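Local coordinates for aminopeptidase-like protein (Chaetomium thermophilum, PDB 5JM6) that probably acts as a zinc-dependent aminopeptidase of the M18 family, built as a dodecamer and linked to the Cvt pathway of selective autophagy, at residues G177-V182 / T190-V195; V68-D73 / L194-W199; P250-S255 / D273-L278; R140-S145 / G157-A162; V85-R90 / G101-T106. One frame throughout, in Å; residues are numbered along the deposited sequence.

Contact 1 (G177-V182 / T190-V195); sequences GGRVIV and TTVKLV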
# COMPACT_ATOMS: atom_id res chain seq x y z
N GLY A 177 -13.57 -13.98 -44.17
CA GLY A 177 -13.04 -14.73 -45.30
C GLY A 177 -12.28 -15.94 -44.82
O GLY A 177 -12.03 -16.10 -43.63
N GLY A 178 -11.92 -16.80 -45.76
CA GLY A 178 -11.19 -18.00 -45.42
C GLY A 178 -11.51 -19.12 -46.38
O GLY A 178 -11.89 -18.87 -47.53
N ARG A 179 -11.35 -20.35 -45.92
CA ARG A 179 -11.65 -21.50 -46.74
C ARG A 179 -12.84 -22.29 -46.21
O ARG A 179 -13.11 -22.30 -45.01
CB ARG A 179 -10.43 -22.41 -46.82
CG ARG A 179 -10.01 -22.99 -45.49
CD ARG A 179 -8.95 -24.03 -45.71
NE ARG A 179 -8.50 -24.63 -44.46
CZ ARG A 179 -7.44 -25.41 -44.36
NH1 ARG A 179 -6.72 -25.68 -45.45
NH2 ARG A 179 -7.08 -25.92 -43.19
N VAL A 180 -13.54 -22.95 -47.12
CA VAL A 180 -14.68 -23.79 -46.78
C VAL A 180 -14.41 -25.21 -47.24
O VAL A 180 -13.92 -25.44 -48.34
CB VAL A 180 -15.98 -23.27 -47.43
CG1 VAL A 180 -17.18 -24.03 -46.89
CG2 VAL A 180 -16.13 -21.78 -47.19
N ILE A 181 -14.74 -26.18 -46.39
CA ILE A 181 -14.61 -27.57 -46.78
C ILE A 181 -15.94 -28.02 -47.34
O ILE A 181 -16.91 -28.23 -46.61
CB ILE A 181 -14.18 -28.45 -45.59
CG1 ILE A 181 -13.01 -27.81 -44.85
CG2 ILE A 181 -13.81 -29.84 -46.06
CD1 ILE A 181 -11.77 -27.64 -45.71
N VAL A 182 -15.98 -28.20 -48.66
CA VAL A 182 -17.22 -28.43 -49.38
C VAL A 182 -17.30 -29.87 -49.85
O VAL A 182 -16.29 -30.48 -50.19
CB VAL A 182 -17.36 -27.45 -50.58
CG1 VAL A 182 -18.23 -28.03 -51.70
CG2 VAL A 182 -17.92 -26.11 -50.12
N THR A 190 -14.29 -34.81 -51.06
CA THR A 190 -14.12 -33.64 -50.22
C THR A 190 -13.13 -32.66 -50.85
O THR A 190 -12.08 -33.07 -51.37
CB THR A 190 -13.66 -34.05 -48.81
OG1 THR A 190 -14.52 -35.09 -48.32
CG2 THR A 190 -13.71 -32.87 -47.87
N THR A 191 -13.48 -31.38 -50.83
CA THR A 191 -12.68 -30.34 -51.48
C THR A 191 -12.57 -29.10 -50.60
O THR A 191 -13.14 -29.04 -49.51
CB THR A 191 -13.30 -29.92 -52.83
OG1 THR A 191 -14.63 -29.44 -52.62
CG2 THR A 191 -13.33 -31.10 -53.80
N VAL A 192 -11.83 -28.10 -51.09
CA VAL A 192 -11.63 -26.85 -50.37
C VAL A 192 -11.86 -25.67 -51.30
O VAL A 192 -11.34 -25.65 -52.42
CB VAL A 192 -10.21 -26.75 -49.76
CG1 VAL A 192 -10.06 -25.47 -48.96
CG2 VAL A 192 -9.92 -27.96 -48.89
N LYS A 193 -12.65 -24.69 -50.86
CA LYS A 193 -12.92 -23.50 -51.67
C LYS A 193 -12.65 -22.23 -50.87
O LYS A 193 -12.81 -22.21 -49.65
CB LYS A 193 -14.36 -23.51 -52.18
CG LYS A 193 -14.87 -24.89 -52.61
CD LYS A 193 -14.19 -25.40 -53.87
CE LYS A 193 -14.76 -24.78 -55.13
NZ LYS A 193 -16.25 -24.81 -55.12
N LEU A 194 -12.26 -21.17 -51.56
CA LEU A 194 -12.00 -19.88 -50.93
C LEU A 194 -13.24 -19.00 -50.97
O LEU A 194 -14.02 -19.05 -51.92
CB LEU A 194 -10.83 -19.15 -51.60
CG LEU A 194 -9.43 -19.76 -51.59
CD1 LEU A 194 -8.43 -18.76 -52.14
CD2 LEU A 194 -9.02 -20.22 -50.19
N VAL A 195 -13.43 -18.19 -49.93
CA VAL A 195 -14.60 -17.33 -49.83
C VAL A 195 -14.22 -15.99 -49.20
O VAL A 195 -13.26 -15.89 -48.44
CB VAL A 195 -15.72 -18.01 -49.01
CG1 VAL A 195 -15.42 -17.96 -47.53
CG2 VAL A 195 -17.07 -17.36 -49.31
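Ile181 and Val192 lie side by side and point the same way on one face of this antiparallel hairpin, with Ile181 CD1 against Val192 CG2 at 3.7 Å. The other branch of Val192, CG1, is anti to its backbone N and crosses the stem of Arg179 obliquely, meeting CD at 3.7 Å. Beyond that point Arg179 runs extended to a guanidinium held by salt bridges to Glu281 and to Asp429 of a neighbouring subunit. Ile181 CG2 also crosses Thr190 CG2 at 3.5 Å. On the reverse face Val180 CG2 meets Val195 CG1 at 3.9 Å, and Val182 crosses Lys193 at CG, from where the lysine chain folds back on itself. Backbone bonds set the register, the shortest running from Val180 N to Lys193 O (2.7 Å). Val182 O accepts twice: from Thr191 N at 3.0 Å, nearly along the C=O axis, and from Thr191 OG1 at 3.1 Å, from above the carbonyl plane. Strand 190-196 is outermost, within this chain, in a six-stranded antiparallel sheet; strand 174-183 pairs on its other side with strand 277-286, Val180 and Val195 face helix 259-268, and Arg179 packs on Phe69 of helix 68-81.

Contact 2 (V68-D73 / L194-W199); sequences VFHVVD and LVKVDW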
# COMPACT_ATOMS: atom_id res chain seq x y z
N VAL A 68 -4.32 -16.14 -45.08
CA VAL A 68 -3.14 -16.89 -45.48
C VAL A 68 -3.47 -17.80 -46.67
O VAL A 68 -2.62 -18.06 -47.52
CB VAL A 68 -2.55 -17.69 -44.29
CG1 VAL A 68 -3.46 -18.84 -43.89
CG2 VAL A 68 -1.16 -18.19 -44.62
N PHE A 69 -4.72 -18.26 -46.76
CA PHE A 69 -5.14 -19.12 -47.86
C PHE A 69 -5.26 -18.36 -49.17
O PHE A 69 -5.05 -18.93 -50.24
CB PHE A 69 -6.47 -19.80 -47.53
CG PHE A 69 -6.44 -20.58 -46.26
CD1 PHE A 69 -5.69 -21.74 -46.16
CD2 PHE A 69 -7.15 -20.14 -45.15
CE1 PHE A 69 -5.65 -22.46 -44.98
CE2 PHE A 69 -7.12 -20.86 -43.97
CZ PHE A 69 -6.37 -22.02 -43.89
N HIS A 70 -5.60 -17.08 -49.10
CA HIS A 70 -5.63 -16.26 -50.30
C HIS A 70 -4.21 -16.00 -50.79
O HIS A 70 -3.96 -15.95 -51.99
CB HIS A 70 -6.36 -14.95 -50.05
CG HIS A 70 -7.84 -15.10 -49.92
ND1 HIS A 70 -8.44 -15.47 -48.73
CD2 HIS A 70 -8.84 -14.95 -50.82
CE1 HIS A 70 -9.75 -15.53 -48.91
NE2 HIS A 70 -10.02 -15.22 -50.17
N VAL A 71 -3.28 -15.85 -49.86
CA VAL A 71 -1.90 -15.53 -50.22
C VAL A 71 -1.25 -16.66 -51.01
O VAL A 71 -0.60 -16.42 -52.03
CB VAL A 71 -1.06 -15.22 -48.97
CG1 VAL A 71 0.41 -15.04 -49.34
CG2 VAL A 71 -1.59 -13.98 -48.30
N VAL A 72 -1.42 -17.90 -50.56
CA VAL A 72 -0.86 -19.04 -51.28
C VAL A 72 -1.53 -19.18 -52.64
O VAL A 72 -0.87 -19.48 -53.64
CB VAL A 72 -1.00 -20.34 -50.47
CG1 VAL A 72 -0.84 -21.56 -51.37
CG2 VAL A 72 0.03 -20.37 -49.36
N ASP A 73 -2.84 -18.94 -52.70
CA ASP A 73 -3.56 -19.00 -53.96
C ASP A 73 -3.07 -17.92 -54.92
O ASP A 73 -3.00 -18.13 -56.13
CB ASP A 73 -5.07 -18.86 -53.73
CG ASP A 73 -5.87 -19.03 -55.00
OD1 ASP A 73 -5.89 -20.15 -55.55
OD2 ASP A 73 -6.47 -18.03 -55.46
N LEU A 194 -12.26 -21.17 -51.56
CA LEU A 194 -12.00 -19.88 -50.93
C LEU A 194 -13.24 -19.00 -50.97
O LEU A 194 -14.02 -19.05 -51.92
CB LEU A 194 -10.83 -19.15 -51.60
CG LEU A 194 -9.43 -19.76 -51.59
CD1 LEU A 194 -8.43 -18.76 -52.14
CD2 LEU A 194 -9.02 -20.22 -50.19
N VAL A 195 -13.43 -18.19 -49.93
CA VAL A 195 -14.60 -17.33 -49.83
C VAL A 195 -14.22 -15.99 -49.20
O VAL A 195 -13.26 -15.89 -48.44
CB VAL A 195 -15.72 -18.01 -49.01
CG1 VAL A 195 -15.42 -17.96 -47.53
CG2 VAL A 195 -17.07 -17.36 -49.31
N LYS A 196 -14.94 -14.95 -49.60
CA LYS A 196 -14.74 -13.63 -49.02
C LYS A 196 -16.02 -12.81 -49.12
O LYS A 196 -16.67 -12.81 -50.16
CB LYS A 196 -13.61 -12.93 -49.77
CG LYS A 196 -12.85 -11.88 -49.00
CD LYS A 196 -12.00 -11.07 -49.96
CE LYS A 196 -11.38 -11.95 -51.04
NZ LYS A 196 -11.14 -11.18 -52.29
N VAL A 197 -16.37 -12.07 -48.07
CA VAL A 197 -17.51 -11.18 -48.17
C VAL A 197 -16.98 -9.77 -48.45
O VAL A 197 -16.02 -9.33 -47.82
CB VAL A 197 -18.39 -11.21 -46.90
CG1 VAL A 197 -19.50 -10.17 -47.00
CG2 VAL A 197 -18.99 -12.60 -46.72
N ASP A 198 -17.59 -9.10 -49.42
CA ASP A 198 -17.04 -7.87 -49.99
C ASP A 198 -17.43 -6.59 -49.26
O ASP A 198 -17.04 -5.50 -49.67
CB ASP A 198 -17.45 -7.76 -51.46
CG ASP A 198 -16.89 -8.89 -52.31
OD1 ASP A 198 -15.79 -9.39 -51.98
OD2 ASP A 198 -17.55 -9.28 -53.29
N TRP A 199 -18.21 -6.72 -48.19
CA TRP A 199 -18.58 -5.58 -47.37
C TRP A 199 -18.40 -5.93 -45.90
O TRP A 199 -18.36 -7.12 -45.55
CB TRP A 199 -20.03 -5.15 -47.66
CG TRP A 199 -21.06 -6.04 -47.05
CD1 TRP A 199 -21.55 -5.97 -45.77
CD2 TRP A 199 -21.75 -7.12 -47.68
NE1 TRP A 199 -22.50 -6.95 -45.58
CE2 TRP A 199 -22.64 -7.67 -46.73
CE3 TRP A 199 -21.71 -7.68 -48.96
CZ2 TRP A 199 -23.47 -8.75 -47.02
CZ3 TRP A 199 -22.53 -8.75 -49.25
CH2 TRP A 199 -23.40 -9.28 -48.28
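Apolar contact comes first where the opening turns of helix 68-81 pass the end of strand 190-196; the axes of helix segment 68-73 and strand segment 194-196 are 9.4 Å apart at closest approach. Leu194 carries it by splitting its two methyls between residues one helical turn apart. CD2 of Leu194 rests on Phe69 CB at 3.7 Å, and CD1 of Leu194 on Asp73 CB, also at 3.7 Å, crossing obliquely, so that the methyl lies along the CB-CG-OD2 side of the aspartate.

The ring contacts belong to His70, whose CG is anti to the carbonyl carbon (chi1 -72°), which brings the imidazole toward the strand. Leu194 CD1 lies over one face, 4.0 Å above the ring plane and offset toward its rim. At the edge, in the plane, His70 CE1 comes 3.6 Å from Val195 O. Lys196 crosses obliquely, its CE 3.6 Å from His70 NE2.

The polar partners of these side chains are found on neighbouring residues: Thr67 OG1 bonds His70 ND1 and so helps to hold the ring in its rotation, and Lys196 NZ makes a weak bond to His64 O.

Helix and strand are thus joined by fit rather than by polar bonds, and with Lys196 NZ 4.7 Å from His70 NE2, the ammonium would probably disfavour a protonated imidazole.

Contact 3 (P250-S255 / D273-L278); sequences PGSFAS and DPDSIL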
# COMPACT_ATOMS: atom_id res chain seq x y z
N PRO A 250 -30.27 -30.92 -37.59
CA PRO A 250 -29.96 -30.38 -36.26
C PRO A 250 -28.55 -30.69 -35.75
O PRO A 250 -28.04 -29.96 -34.90
CB PRO A 250 -31.00 -31.05 -35.35
CG PRO A 250 -32.09 -31.51 -36.25
CD PRO A 250 -31.48 -31.76 -37.60
N GLY A 251 -27.92 -31.74 -36.27
CA GLY A 251 -26.59 -32.11 -35.83
C GLY A 251 -25.45 -31.72 -36.76
O GLY A 251 -24.30 -32.06 -36.50
N SER A 252 -25.77 -31.01 -37.84
CA SER A 252 -24.77 -30.71 -38.86
C SER A 252 -23.85 -29.55 -38.47
O SER A 252 -24.05 -28.91 -37.45
CB SER A 252 -25.45 -30.38 -40.19
OG SER A 252 -26.25 -29.22 -40.08
N PHE A 253 -22.86 -29.28 -39.32
CA PHE A 253 -21.94 -28.17 -39.07
C PHE A 253 -22.66 -26.84 -39.21
O PHE A 253 -22.42 -25.92 -38.43
CB PHE A 253 -20.74 -28.23 -40.03
CG PHE A 253 -19.82 -27.04 -39.91
CD1 PHE A 253 -18.79 -27.03 -38.98
CD2 PHE A 253 -19.98 -25.93 -40.73
CE1 PHE A 253 -17.95 -25.94 -38.87
CE2 PHE A 253 -19.14 -24.84 -40.62
CZ PHE A 253 -18.12 -24.84 -39.69
N ALA A 254 -23.53 -26.74 -40.21
CA ALA A 254 -24.24 -25.49 -40.48
C ALA A 254 -25.01 -25.01 -39.25
O ALA A 254 -25.11 -23.81 -39.01
CB ALA A 254 -25.18 -25.66 -41.66
N SER A 255 -25.52 -25.95 -38.46
CA SER A 255 -26.30 -25.60 -37.28
C SER A 255 -25.46 -24.93 -36.19
O SER A 255 -26.01 -24.27 -35.30
CB SER A 255 -26.99 -26.84 -36.71
OG SER A 255 -26.04 -27.77 -36.21
N ASP A 273 -27.83 -26.48 -50.66
CA ASP A 273 -28.01 -27.30 -49.47
C ASP A 273 -26.94 -27.09 -48.40
O ASP A 273 -25.77 -27.42 -48.61
CB ASP A 273 -28.06 -28.78 -49.87
CG ASP A 273 -28.58 -29.67 -48.76
OD1 ASP A 273 -27.81 -30.52 -48.27
OD2 ASP A 273 -29.75 -29.51 -48.36
N PRO A 274 -27.34 -26.57 -47.23
CA PRO A 274 -26.47 -26.30 -46.08
C PRO A 274 -25.63 -27.50 -45.65
O PRO A 274 -24.60 -27.34 -45.00
CB PRO A 274 -27.45 -25.94 -44.98
CG PRO A 274 -28.65 -25.44 -45.69
CD PRO A 274 -28.74 -26.18 -46.97
N ASP A 275 -26.08 -28.69 -46.00
CA ASP A 275 -25.44 -29.91 -45.53
C ASP A 275 -24.23 -30.27 -46.38
O ASP A 275 -23.55 -31.26 -46.13
CB ASP A 275 -26.45 -31.05 -45.49
CG ASP A 275 -27.57 -30.80 -44.48
OD1 ASP A 275 -27.27 -30.70 -43.28
OD2 ASP A 275 -28.74 -30.68 -44.90
N SER A 276 -23.96 -29.44 -47.40
CA SER A 276 -22.79 -29.61 -48.25
C SER A 276 -21.53 -28.99 -47.65
O SER A 276 -20.43 -29.19 -48.17
CB SER A 276 -23.04 -28.99 -49.63
OG SER A 276 -24.09 -29.65 -50.30
N ILE A 277 -21.69 -28.23 -46.57
CA ILE A 277 -20.54 -27.65 -45.89
C ILE A 277 -20.18 -28.51 -44.69
O ILE A 277 -20.95 -28.62 -43.73
CB ILE A 277 -20.80 -26.20 -45.45
CG1 ILE A 277 -21.12 -25.34 -46.68
CG2 ILE A 277 -19.60 -25.64 -44.71
CD1 ILE A 277 -21.34 -23.88 -46.36
N LEU A 278 -19.01 -29.15 -44.75
CA LEU A 278 -18.54 -30.03 -43.68
C LEU A 278 -17.88 -29.22 -42.56
O LEU A 278 -17.94 -29.61 -41.39
CB LEU A 278 -17.56 -31.06 -44.24
CG LEU A 278 -17.99 -31.82 -45.51
CD1 LEU A 278 -16.89 -32.75 -45.98
CD2 LEU A 278 -19.29 -32.58 -45.29
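The tight part of this contact centres on Phe253, whose CG stands anti to the backbone N (chi1 175°) and directs the side chain at the start of strand 277-286. Phe253 CB lies 3.4 Å from Leu278 O, and that oxygen also approaches the ring obliquely. Further along, Phe253 CD2 meets Ile277 CG2 at 4.0 Å, the two side chains crossing at a slant. Trp280 meets the same ring edge-to-face. An alanine in place of Phe253 would probably lose the contacts with Ile277 and Trp280 and loosen the loop from the strand. Beside Phe253, Ala254 CB touches Pro274 at its CB (4.0 Å) and its carbonyl O.

Toward solvent the fit slackens, between the partly exposed Ser252 and Asp275. Ser252 CB only approaches Asp275 OD1, at 3.6 Å, and the serine hydroxyl bonds instead to Lys249 O. Each segment is braced from within on this side: Ser255 OG bonds Ser252 O at 2.6 Å, and Ser276 N bonds Asp273 O at 3.0 Å in a short 3-10 turn.

The arrangement is that of a loop-helix-strand connection in which the chain entering helix 259-268 packs on the chain leaving it; the helix lies against the antiparallel sheet, to which Ile277 and Leu278 already belong, Ile277 packing on its Leu266 and Ala254 on its Val262.

Contact 4 (R140-S145 / G157-A162); sequences RLKPTS and GVAQYA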
# COMPACT_ATOMS: atom_id res chain seq x y z
N ARG A 140 -10.07 -15.80 -35.47
CA ARG A 140 -10.72 -16.93 -36.12
C ARG A 140 -12.07 -17.25 -35.50
O ARG A 140 -12.25 -17.17 -34.29
CB ARG A 140 -9.81 -18.16 -36.06
CG ARG A 140 -8.50 -17.95 -36.79
CD ARG A 140 -7.76 -19.25 -37.04
NE ARG A 140 -7.33 -19.31 -38.44
CZ ARG A 140 -6.11 -18.99 -38.86
NH1 ARG A 140 -5.18 -18.60 -38.00
NH2 ARG A 140 -5.82 -19.08 -40.15
N LEU A 141 -13.02 -17.60 -36.36
CA LEU A 141 -14.33 -18.05 -35.92
C LEU A 141 -14.21 -19.31 -35.08
O LEU A 141 -13.46 -20.23 -35.43
CB LEU A 141 -15.25 -18.30 -37.12
CG LEU A 141 -16.13 -17.15 -37.62
CD1 LEU A 141 -15.30 -15.96 -38.07
CD2 LEU A 141 -17.04 -17.63 -38.74
N LYS A 142 -14.94 -19.35 -33.98
CA LYS A 142 -14.98 -20.51 -33.11
C LYS A 142 -15.58 -21.71 -33.85
O LYS A 142 -16.29 -21.52 -34.84
CB LYS A 142 -15.81 -20.20 -31.86
CG LYS A 142 -15.24 -19.08 -31.00
CD LYS A 142 -15.13 -19.53 -29.56
CE LYS A 142 -14.65 -18.44 -28.61
NZ LYS A 142 -15.62 -17.32 -28.45
N PRO A 143 -15.28 -22.94 -33.41
CA PRO A 143 -15.98 -24.10 -33.95
C PRO A 143 -17.50 -23.93 -33.91
O PRO A 143 -18.17 -24.22 -34.90
CB PRO A 143 -15.52 -25.23 -33.03
CG PRO A 143 -14.11 -24.86 -32.73
CD PRO A 143 -14.09 -23.34 -32.62
N THR A 144 -18.04 -23.45 -32.80
CA THR A 144 -19.41 -22.96 -32.77
C THR A 144 -19.35 -21.44 -32.70
O THR A 144 -19.02 -20.88 -31.66
CB THR A 144 -20.21 -23.52 -31.58
OG1 THR A 144 -20.28 -24.95 -31.67
CG2 THR A 144 -21.63 -22.96 -31.57
N SER A 145 -19.67 -20.78 -33.80
CA SER A 145 -19.62 -19.32 -33.84
C SER A 145 -20.94 -18.66 -33.47
O SER A 145 -20.98 -17.46 -33.20
CB SER A 145 -19.14 -18.85 -35.22
OG SER A 145 -19.46 -19.78 -36.23
N GLY A 157 -19.20 -15.75 -32.22
CA GLY A 157 -18.11 -16.31 -31.44
C GLY A 157 -16.80 -16.35 -32.19
O GLY A 157 -16.68 -17.03 -33.22
N VAL A 158 -15.78 -15.69 -31.66
CA VAL A 158 -14.46 -15.70 -32.28
C VAL A 158 -13.38 -15.91 -31.22
O VAL A 158 -13.62 -15.74 -30.03
CB VAL A 158 -14.15 -14.40 -33.06
CG1 VAL A 158 -15.21 -14.14 -34.13
CG2 VAL A 158 -14.01 -13.22 -32.11
N ALA A 159 -12.19 -16.27 -31.68
CA ALA A 159 -11.06 -16.49 -30.79
C ALA A 159 -9.84 -15.80 -31.37
O ALA A 159 -9.53 -15.98 -32.55
CB ALA A 159 -10.80 -17.98 -30.62
N GLN A 160 -9.14 -15.00 -30.57
CA GLN A 160 -7.95 -14.35 -31.08
C GLN A 160 -6.92 -15.43 -31.40
O GLN A 160 -6.55 -16.24 -30.55
CB GLN A 160 -7.40 -13.29 -30.09
CG GLN A 160 -6.63 -13.80 -28.87
CD GLN A 160 -7.54 -14.30 -27.75
OE1 GLN A 160 -8.76 -14.19 -27.84
NE2 GLN A 160 -6.93 -14.83 -26.70
N TYR A 161 -6.49 -15.45 -32.65
CA TYR A 161 -5.53 -16.44 -33.11
C TYR A 161 -4.16 -16.15 -32.54
O TYR A 161 -3.55 -16.99 -31.88
CB TYR A 161 -5.48 -16.47 -34.64
CG TYR A 161 -4.13 -16.82 -35.25
CD1 TYR A 161 -3.42 -15.89 -36.00
CD2 TYR A 161 -3.58 -18.08 -35.07
CE1 TYR A 161 -2.19 -16.21 -36.56
CE2 TYR A 161 -2.36 -18.41 -35.62
CZ TYR A 161 -1.67 -17.47 -36.36
OH TYR A 161 -0.45 -17.81 -36.90
N ALA A 162 -3.69 -14.94 -32.78
CA ALA A 162 -2.29 -14.64 -32.54
C ALA A 162 -2.00 -14.13 -31.14
O ALA A 162 -0.86 -14.18 -30.68
CB ALA A 162 -1.83 -13.66 -33.55
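The straightest backbone bonds grip Gly157 from the loop that follows strand 139-141. Gly157 N donates a hydrogen bond to Ser145 O at 2.7 Å, in the carbonyl plane and on a lone pair, while Lys142 N meets Gly157 O at 3.0 Å, almost linear (176°) but from above the carbonyl plane. Arg140 and Ala159 then form a hydrogen-bonded antiparallel pair, the shorter of its two bonds being Ala159 N to Arg140 O at 2.8 Å. Lys142 bends back along the opposing strand and reaches Val158 O with NZ at 3.0 Å; its ammonium also makes a salt bridge to Glu222.

Arg140 points its NH1 over one face of the Tyr161 ring, 3.3 Å above the plane and displaced toward the rim. The guanidinium stands nearly upright on that ring (planes 86° apart) in a cation-pi contact, with Arg140 CZ 4.8 Å from the Tyr161 centroid. Tyr161 OH bonds Asp135, and its side chain lies about 4 Å from that of the zinc ligand Glu340, so the hairpin end borders the metal site.

Lys142 CG packs closely on the Gly157 carbonyl; looser is Leu141 CD1 against Val158 CG1 at 4.3 Å.

Past the first strand, Thr144 N bonds His408 of a neighbouring subunit; within the sheet, strand 139-141 is flanked on its other side by strand 277-286, and strand 153-160 by strand 228-231.

Contact 5 (V85-R90 / G101-T106); sequences VELPAR and GKYFTT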
# COMPACT_ATOMS: atom_id res chain seq x y z
N VAL A 85 6.23 -25.32 -62.41
CA VAL A 85 5.59 -26.63 -62.34
C VAL A 85 5.38 -27.03 -60.88
O VAL A 85 6.30 -26.92 -60.07
CB VAL A 85 6.43 -27.70 -63.07
CG1 VAL A 85 5.86 -29.09 -62.83
CG2 VAL A 85 6.51 -27.39 -64.55
N GLU A 86 4.18 -27.49 -60.55
CA GLU A 86 3.88 -27.89 -59.17
C GLU A 86 4.36 -29.30 -58.88
O GLU A 86 4.13 -30.22 -59.67
CB GLU A 86 2.38 -27.79 -58.90
CG GLU A 86 1.98 -28.32 -57.53
CD GLU A 86 0.54 -28.03 -57.17
OE1 GLU A 86 0.17 -28.23 -56.00
OE2 GLU A 86 -0.23 -27.59 -58.06
N LEU A 87 5.03 -29.48 -57.75
CA LEU A 87 5.46 -30.81 -57.34
C LEU A 87 4.61 -31.31 -56.17
O LEU A 87 4.84 -30.92 -55.03
CB LEU A 87 6.94 -30.80 -56.96
CG LEU A 87 7.90 -30.38 -58.07
CD1 LEU A 87 9.30 -30.12 -57.52
CD2 LEU A 87 7.94 -31.44 -59.15
N PRO A 88 3.65 -32.20 -56.46
CA PRO A 88 2.77 -32.74 -55.41
C PRO A 88 3.54 -33.68 -54.49
O PRO A 88 4.28 -34.53 -54.98
CB PRO A 88 1.70 -33.50 -56.20
CG PRO A 88 1.79 -32.96 -57.60
CD PRO A 88 3.23 -32.64 -57.80
N ALA A 89 3.35 -33.53 -53.18
CA ALA A 89 4.12 -34.29 -52.22
C ALA A 89 3.94 -35.80 -52.39
O ALA A 89 4.88 -36.57 -52.22
CB ALA A 89 3.76 -33.88 -50.80
N ARG A 90 2.73 -36.22 -52.74
CA ARG A 90 2.43 -37.65 -52.81
C ARG A 90 3.07 -38.34 -54.02
O ARG A 90 3.21 -39.56 -54.03
CB ARG A 90 0.92 -37.88 -52.82
CG ARG A 90 0.25 -37.58 -51.49
CD ARG A 90 -1.26 -37.70 -51.60
NE ARG A 90 -1.91 -37.53 -50.31
CZ ARG A 90 -2.77 -38.41 -49.79
NH1 ARG A 90 -3.07 -39.52 -50.45
NH2 ARG A 90 -3.32 -38.17 -48.60
N GLY A 101 14.89 -25.59 -64.70
CA GLY A 101 13.49 -25.81 -64.37
C GLY A 101 13.00 -24.90 -63.25
O GLY A 101 13.80 -24.36 -62.49
N LYS A 102 11.69 -24.71 -63.17
CA LYS A 102 11.10 -23.85 -62.15
C LYS A 102 9.90 -24.54 -61.50
O LYS A 102 9.00 -25.01 -62.20
CB LYS A 102 10.69 -22.50 -62.75
CG LYS A 102 11.79 -21.86 -63.60
CD LYS A 102 11.40 -20.50 -64.17
CE LYS A 102 10.18 -20.58 -65.06
NZ LYS A 102 9.96 -19.30 -65.78
N TYR A 103 9.90 -24.62 -60.18
CA TYR A 103 8.94 -25.46 -59.47
C TYR A 103 8.37 -24.80 -58.21
O TYR A 103 8.87 -23.77 -57.75
CB TYR A 103 9.60 -26.79 -59.10
CG TYR A 103 10.31 -27.45 -60.26
CD1 TYR A 103 9.62 -28.26 -61.15
CD2 TYR A 103 11.67 -27.26 -60.46
CE1 TYR A 103 10.27 -28.86 -62.22
CE2 TYR A 103 12.33 -27.85 -61.52
CZ TYR A 103 11.62 -28.65 -62.40
OH TYR A 103 12.27 -29.25 -63.46
N PHE A 104 7.31 -25.40 -57.67
CA PHE A 104 6.80 -25.02 -56.35
C PHE A 104 6.06 -26.17 -55.70
O PHE A 104 5.59 -27.09 -56.37
CB PHE A 104 5.90 -23.79 -56.44
CG PHE A 104 4.55 -24.05 -57.07
CD1 PHE A 104 4.38 -23.93 -58.44
CD2 PHE A 104 3.45 -24.39 -56.29
CE1 PHE A 104 3.15 -24.16 -59.02
CE2 PHE A 104 2.22 -24.62 -56.87
CZ PHE A 104 2.07 -24.50 -58.24
N THR A 105 5.95 -26.11 -54.37
CA THR A 105 5.21 -27.12 -53.62
C THR A 105 4.40 -26.45 -52.50
O THR A 105 4.76 -25.38 -52.02
CB THR A 105 6.16 -28.20 -53.05
OG1 THR A 105 6.73 -28.94 -54.15
CG2 THR A 105 5.44 -29.19 -52.14
N THR A 106 3.31 -27.10 -52.13
CA THR A 106 2.31 -26.56 -51.23
C THR A 106 2.07 -27.50 -50.06
O THR A 106 2.18 -28.72 -50.20
CB THR A 106 1.00 -26.32 -52.01
OG1 THR A 106 1.09 -25.08 -52.73
CG2 THR A 106 -0.22 -26.28 -51.09
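Phe104 O is gripped twice: by Leu87 N at 2.8 Å, nearly along the C=O axis and almost straight (170°), and by a CA-H...O contact from Glu86. Val85 O also has two partners, Phe104 N at 3.0 Å, from above the carbonyl plane, and the CA-H of Tyr103. Thr105 OG1 adds a side-chain bond to Leu87 O (2.9 Å), in the carbonyl plane and on a lone pair. This parallel ladder attaches strand 85-86 to strand 102-107 as the outermost strand, within this chain, of the nine-stranded mixed sheet. Glu86 lies across one face of the Phe104 ring, its CB 3.4 Å from Phe104 CZ, and the extended chain carries the carboxylate past the rim, the two planes 29° apart. An alanine at Phe104 would probably deprive Glu86 of this support and weaken packing on Leu79 and Leu80 of helix 68-81. On the reverse face Leu87 CD1 crosses to Tyr103 CB at 3.7 Å, and Val85 CB meets Tyr103 CD1 at 3.8 Å.

From the N terminus, helix 68-81 opens contact 2, which closes some 120 residues later at 194-199. Nested inside that long loop are contact 5, at the border of the mixed sheet, and contact 4, a hairpin of the antiparallel sheet. Contact 1 closes a second hairpin of that sheet and ends on the same strand as contact 2, sharing Leu194 and Val195. Contact 3 follows in series, closing a short loop round helix 259-268; its Leu278 pairs with Ile181 of contact 1. Helix 68-81 joins the two sheets, touching Thr106 of contact 5 through Val72 and strand 190-196 in contact 2. Contacts 1, 4 and 5 reach one neighbouring subunit, and Trp199 of the 194-199 segment reaches another.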